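Hydrogenase expression/formation protein HypE (Desulfovibrio vulgaris subsp. vulgaris, PDB 2Z1U) binds ATP and magnesium and acts in hydrogenase maturation, probably using the nucleotide to dehydrate a protein thiocarboxamide to the thiocyanate that supplies cyanide. Local coordinates at residues L45-P50 against P89-C94; H76-D81 against I143-I148. All blocks are in the same frame, centred on the assembly; numbering follows the deposited sequence.

Contact 1. Residues L45-P50 against P89-C94; sequences LDLTGP and PRYLSC
Leu45 lays CD1 over one face of the Tyr91 ring, a CH-pi contact in which CD1 is 4.3 Å from the ring centroid and 19° off the ring normal. The tyrosine belongs to a classic beta bulge in strand 87-99: Arg90 and Tyr91 both face Ile148 of strand 141-151, and both start their side chains toward residues 45-50. Arg90 takes the opposite face of the ring, its CB 3.6 Å above the plane near the rim. Bends at chi2 and chi3 fold the arginine back, so that Tyr91 CE2 sits over the centre of the guanidinium, while NH1 forms a salt bridge with Glu150. Leu47 wedges in beside them, its CD2 3.7 Å from Tyr91 CE2 and 3.8 Å from Arg90 CG. The two leucines thus meet the ring mainly on its CD2-CE2 side, and Ile35 and Val126 are further packing partners. Beyond it, Leu45 and Asp46 pair in antiparallel fashion with a strand of the second subunit, which places the tyrosine just behind the dimer interface. The polar end of the ring is tied by water: one molecule accepts from Asp46 N at 2.8 Å and hydrogen-bonds Tyr91 OH.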
# COMPACT_ATOMS: atom_id res chain seq x y z
N LEU A 45 -0.26 5.73 15.45
CA LEU A 45 1.19 5.59 15.48
C LEU A 45 1.85 6.75 16.23
O LEU A 45 1.53 7.92 16.00
CB LEU A 45 1.71 5.54 14.03
CG LEU A 45 1.93 4.23 13.27
CD1 LEU A 45 1.03 3.07 13.65
CD2 LEU A 45 1.92 4.48 11.78
N ASP A 46 2.76 6.44 17.14
CA ASP A 46 3.55 7.48 17.80
C ASP A 46 4.95 7.51 17.24
O ASP A 46 5.78 6.70 17.63
CB ASP A 46 3.63 7.24 19.31
CG ASP A 46 2.33 7.47 19.99
OD1 ASP A 46 1.76 8.58 19.82
OD2 ASP A 46 1.88 6.55 20.70
N LEU A 47 5.22 8.46 16.34
CA LEU A 47 6.52 8.50 15.65
C LEU A 47 7.29 9.83 15.71
O LEU A 47 6.70 10.92 15.72
CB LEU A 47 6.36 8.05 14.19
CG LEU A 47 6.09 6.57 13.92
CD1 LEU A 47 5.64 6.38 12.47
CD2 LEU A 47 7.33 5.74 14.20
N THR A 48 8.63 9.73 15.72
CA THR A 48 9.48 10.93 15.80
C THR A 48 9.87 11.58 14.46
O THR A 48 10.84 11.17 13.79
CB THR A 48 10.75 10.69 16.69
OG1 THR A 48 10.35 10.05 17.92
CG2 THR A 48 11.44 12.03 17.04
N GLY A 49 9.09 12.59 14.00
CA GLY A 49 9.53 13.77 13.27
C GLY A 49 9.78 13.48 11.80
O GLY A 49 8.86 13.43 10.95
N PRO A 50 11.09 13.57 11.36
CA PRO A 50 11.43 13.29 9.97
C PRO A 50 11.28 11.79 9.73
O PRO A 50 11.93 10.99 10.41
CB PRO A 50 12.90 13.72 9.85
CG PRO A 50 13.22 14.42 11.15
CD PRO A 50 12.27 13.88 12.17
N PRO A 89 12.99 1.50 10.09
CA PRO A 89 11.60 1.10 9.85
C PRO A 89 10.94 0.66 11.15
O PRO A 89 11.59 0.02 11.98
CB PRO A 89 11.72 -0.10 8.89
CG PRO A 89 13.12 -0.03 8.35
CD PRO A 89 13.95 0.60 9.41
N ARG A 90 9.68 1.03 11.33
CA ARG A 90 8.96 0.76 12.55
C ARG A 90 7.68 -0.01 12.28
O ARG A 90 7.38 -0.99 12.99
CB ARG A 90 8.61 2.07 13.27
CG ARG A 90 9.82 2.89 13.73
CD ARG A 90 10.57 2.22 14.89
NE ARG A 90 9.68 1.74 15.94
CZ ARG A 90 9.11 2.52 16.86
NH1 ARG A 90 9.31 3.83 16.85
NH2 ARG A 90 8.31 1.99 17.79
N TYR A 91 6.93 0.44 11.27
CA TYR A 91 5.54 -0.01 11.07
C TYR A 91 5.22 -0.24 9.62
O TYR A 91 5.56 0.57 8.77
CB TYR A 91 4.55 1.02 11.64
CG TYR A 91 4.74 1.29 13.12
CD1 TYR A 91 4.60 0.25 14.06
CD2 TYR A 91 5.06 2.56 13.59
CE1 TYR A 91 4.77 0.48 15.42
CE2 TYR A 91 5.22 2.80 14.95
CZ TYR A 91 5.08 1.76 15.86
OH TYR A 91 5.25 1.99 17.21
N LEU A 92 4.56 -1.36 9.35
CA LEU A 92 4.13 -1.70 7.99
C LEU A 92 2.60 -1.78 7.92
O LEU A 92 1.94 -2.10 8.91
CB LEU A 92 4.71 -3.06 7.59
CG LEU A 92 6.21 -3.31 7.26
CD1 LEU A 92 6.42 -3.88 5.87
CD2 LEU A 92 7.16 -2.14 7.51
N SER A 93 2.05 -1.48 6.75
CA SER A 93 0.70 -1.90 6.41
C SER A 93 0.79 -3.00 5.35
O SER A 93 1.79 -3.11 4.64
CB SER A 93 -0.09 -0.72 5.84
OG SER A 93 0.49 -0.26 4.62
N CYS A 94 -0.26 -3.81 5.24
CA CYS A 94 -0.34 -4.83 4.18
C CYS A 94 -1.70 -4.83 3.50
O CYS A 94 -2.73 -4.82 4.16
CB CYS A 94 -0.01 -6.23 4.72
SG CYS A 94 -1.00 -6.73 6.10
O HOH W 1 3.22 3.81 18.01

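Contact 2. Residues H76-D81 against I143-I148; sequences HGTVND and INTTGI. With MG (magnesium ion), chain C; ATP (adenosine-5'-triphosphate), chain D.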
# COMPACT_ATOMS: atom_id res chain seq x y z
N HIS A 76 10.47 -7.99 3.84
CA HIS A 76 11.89 -7.61 3.65
C HIS A 76 12.08 -6.45 2.68
O HIS A 76 12.83 -5.50 2.96
CB HIS A 76 12.74 -8.81 3.19
CG HIS A 76 12.79 -9.94 4.17
ND1 HIS A 76 13.02 -11.25 3.80
CD2 HIS A 76 12.62 -9.96 5.51
CE1 HIS A 76 12.99 -12.02 4.87
NE2 HIS A 76 12.75 -11.26 5.92
N GLY A 77 11.41 -6.51 1.54
CA GLY A 77 11.61 -5.51 0.47
C GLY A 77 11.22 -4.11 0.95
O GLY A 77 11.89 -3.11 0.64
N THR A 78 10.15 -4.04 1.73
CA THR A 78 9.61 -2.76 2.19
C THR A 78 10.39 -2.23 3.42
O THR A 78 10.70 -1.03 3.51
CB THR A 78 8.09 -2.85 2.39
OG1 THR A 78 7.47 -2.93 1.10
CG2 THR A 78 7.55 -1.63 3.11
N VAL A 79 10.73 -3.14 4.33
CA VAL A 79 11.69 -2.86 5.40
C VAL A 79 12.99 -2.29 4.76
O VAL A 79 13.50 -1.25 5.20
CB VAL A 79 11.99 -4.13 6.26
CG1 VAL A 79 13.27 -3.97 7.11
CG2 VAL A 79 10.81 -4.48 7.17
N ASN A 80 13.49 -2.96 3.71
CA ASN A 80 14.70 -2.50 3.03
C ASN A 80 14.56 -1.12 2.39
O ASN A 80 15.44 -0.27 2.56
CB ASN A 80 15.22 -3.54 2.00
CG ASN A 80 15.69 -4.82 2.68
OD1 ASN A 80 15.80 -4.88 3.91
ND2 ASN A 80 15.90 -5.87 1.90
N ASP A 81 13.48 -0.88 1.64
CA ASP A 81 13.30 0.41 0.97
C ASP A 81 13.28 1.59 1.96
O ASP A 81 13.90 2.62 1.72
CB ASP A 81 12.05 0.41 0.08
CG ASP A 81 12.39 0.35 -1.40
OD1 ASP A 81 11.48 0.29 -2.27
OD2 ASP A 81 13.59 0.40 -1.71
N ILE A 143 0.46 -8.79 -2.99
CA ILE A 143 0.50 -8.11 -1.70
C ILE A 143 1.15 -6.76 -1.92
O ILE A 143 2.21 -6.67 -2.56
CB ILE A 143 1.33 -8.90 -0.64
CG1 ILE A 143 0.92 -10.38 -0.59
CG2 ILE A 143 1.23 -8.25 0.75
CD1 ILE A 143 1.82 -11.25 0.35
N ASN A 144 0.52 -5.71 -1.39
CA ASN A 144 1.20 -4.45 -1.24
C ASN A 144 1.60 -4.25 0.22
O ASN A 144 0.82 -4.57 1.14
CB ASN A 144 0.31 -3.29 -1.69
CG ASN A 144 1.00 -1.94 -1.50
OD1 ASN A 144 1.03 -1.42 -0.40
ND2 ASN A 144 1.55 -1.37 -2.59
N THR A 145 2.81 -3.75 0.44
CA THR A 145 3.17 -3.30 1.78
C THR A 145 3.70 -1.87 1.74
O THR A 145 4.36 -1.49 0.79
CB THR A 145 4.18 -4.22 2.50
OG1 THR A 145 5.35 -4.40 1.71
CG2 THR A 145 3.56 -5.61 2.84
N THR A 146 3.38 -1.10 2.78
CA THR A 146 3.90 0.25 2.90
C THR A 146 4.62 0.32 4.24
O THR A 146 4.13 -0.19 5.26
CB THR A 146 2.75 1.28 2.81
OG1 THR A 146 2.06 1.08 1.57
CG2 THR A 146 3.24 2.72 2.88
N GLY A 147 5.78 0.95 4.24
CA GLY A 147 6.59 1.04 5.43
C GLY A 147 6.75 2.47 5.86
O GLY A 147 6.86 3.39 5.02
N ILE A 148 6.81 2.65 7.17
CA ILE A 148 7.11 3.94 7.75
C ILE A 148 8.22 3.80 8.79
O ILE A 148 8.18 2.91 9.65
CB ILE A 148 5.82 4.61 8.33
CG1 ILE A 148 6.06 6.08 8.66
CG2 ILE A 148 5.28 3.86 9.54
CD1 ILE A 148 5.68 6.98 7.48
MG MG C . 14.62 0.03 -3.63
PG ATP D . 11.43 -2.09 -7.09
O1G ATP D . 9.92 -1.78 -7.13
O2G ATP D . 11.95 -2.51 -8.43
O3G ATP D . 11.84 -3.01 -5.95
PB ATP D . 12.04 0.45 -5.80
O1B ATP D . 10.69 0.15 -5.11
O2B ATP D . 13.22 0.76 -4.94
O3B ATP D . 12.28 -0.75 -6.84
PA ATP D . 10.72 1.85 -7.90
O1A ATP D . 11.42 1.46 -9.20
O2A ATP D . 9.47 1.04 -7.64
O3A ATP D . 11.81 1.78 -6.68
O5' ATP D . 10.43 3.40 -7.82
C5' ATP D . 11.34 4.37 -8.34
C4' ATP D . 10.81 5.73 -7.94
O4' ATP D . 9.59 5.94 -8.69
C3' ATP D . 10.43 5.81 -6.47
O3' ATP D . 10.77 7.12 -5.99
C2' ATP D . 8.91 5.64 -6.44
O2' ATP D . 8.35 6.40 -5.36
C1' ATP D . 8.48 6.21 -7.81
N9 ATP D . 7.28 5.54 -8.38
C8 ATP D . 7.21 4.33 -8.95
N7 ATP D . 5.95 4.08 -9.36
C5 ATP D . 5.21 5.14 -9.01
C6 ATP D . 3.79 5.54 -9.13
N6 ATP D . 2.91 4.68 -9.70
N1 ATP D . 3.43 6.73 -8.65
C2 ATP D . 4.28 7.59 -8.06
N3 ATP D . 5.59 7.29 -7.94
C4 ATP D . 6.08 6.11 -8.39
O HOH W 2 15.57 -0.19 -5.93
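Thr78 and Thr145 meet hydroxyl to hydroxyl, with Thr78 OG1 2.7 Å from Thr145 OG1; a weaker bond from Thr78 OG1 to the carbonyl oxygen of Thr145 is an alternative. Thr145 holds OG1 between its backbone N and carbonyl carbon (chi1 55°), which brings the oxygen to the helix side, where it also bonds to Ala74 O. Thr78 OG1 has a further partner in Tyr58 OH, so a buried chain of three hydroxyls links strand 50-58, helix 70-83 and strand 141-151, and ends on the carbonyl of Ala74.

Further along the same helix, Asp81 OD2 binds magnesium at 2.2 Å. ATP O2B supplies another ligand to this ion, 2.0 Å away, and a water, Asp220 and Asp41 of the second subunit also coordinate it. The other carboxylate oxygen, Asp81 OD1, lies 3.0 Å from ATP O1B, a proximity of negative groups that the metal probably makes tolerable.

The packing is carried by the methyl of Thr78. This group, CG2, lies opposite the backbone N across the CA-CB bond and is turned onto the strand, where it reaches Gly147 N at 3.3 Å. Gly147 has no side chain to interpose, and its CA comes within 5.8 Å of Thr78 CA. Over these short segments the helix and strand axes approach to 7.7 Å, with their directions 31° apart. Thr146 starts its side chain away from the helix; its OG1 bonds to Thr55 and to Thr146 of the second subunit.

One face of the strand thus carries helix 70-83 and the other face the dimer interface, consistent with the PurM-like fold of AIR synthase relatives; in HypE the ATP-magnesium site takes Asp81 and Asp220 from one chain and Asp41 of the second subunit.

Overall arrangement
The two contacts lie 12 Å apart, centre to centre, within the AIR synthase-like N-terminal domain, and their segments interleave along the chain in the order 45-50, 76-81, 89-94, 143-148. Strands 87-99 and 141-151 are antiparallel neighbours in the four-stranded mixed sheet, and a probable backbone hydrogen bond, Ser93 N to Thr146 O at 2.9 Å, joins contact 1 directly to contact 2. Helix 70-83 leads into strand 87-99, and Pro89 packs against Val79. Contact 1 packs the end of strand 43-46 and the turn after it on strand 87-99; contact 2 seats on strand 141-151 the helix that carries the magnesium ligand Asp81. Both touch the second subunit, and Asp81 is part of a site shared by the two chains.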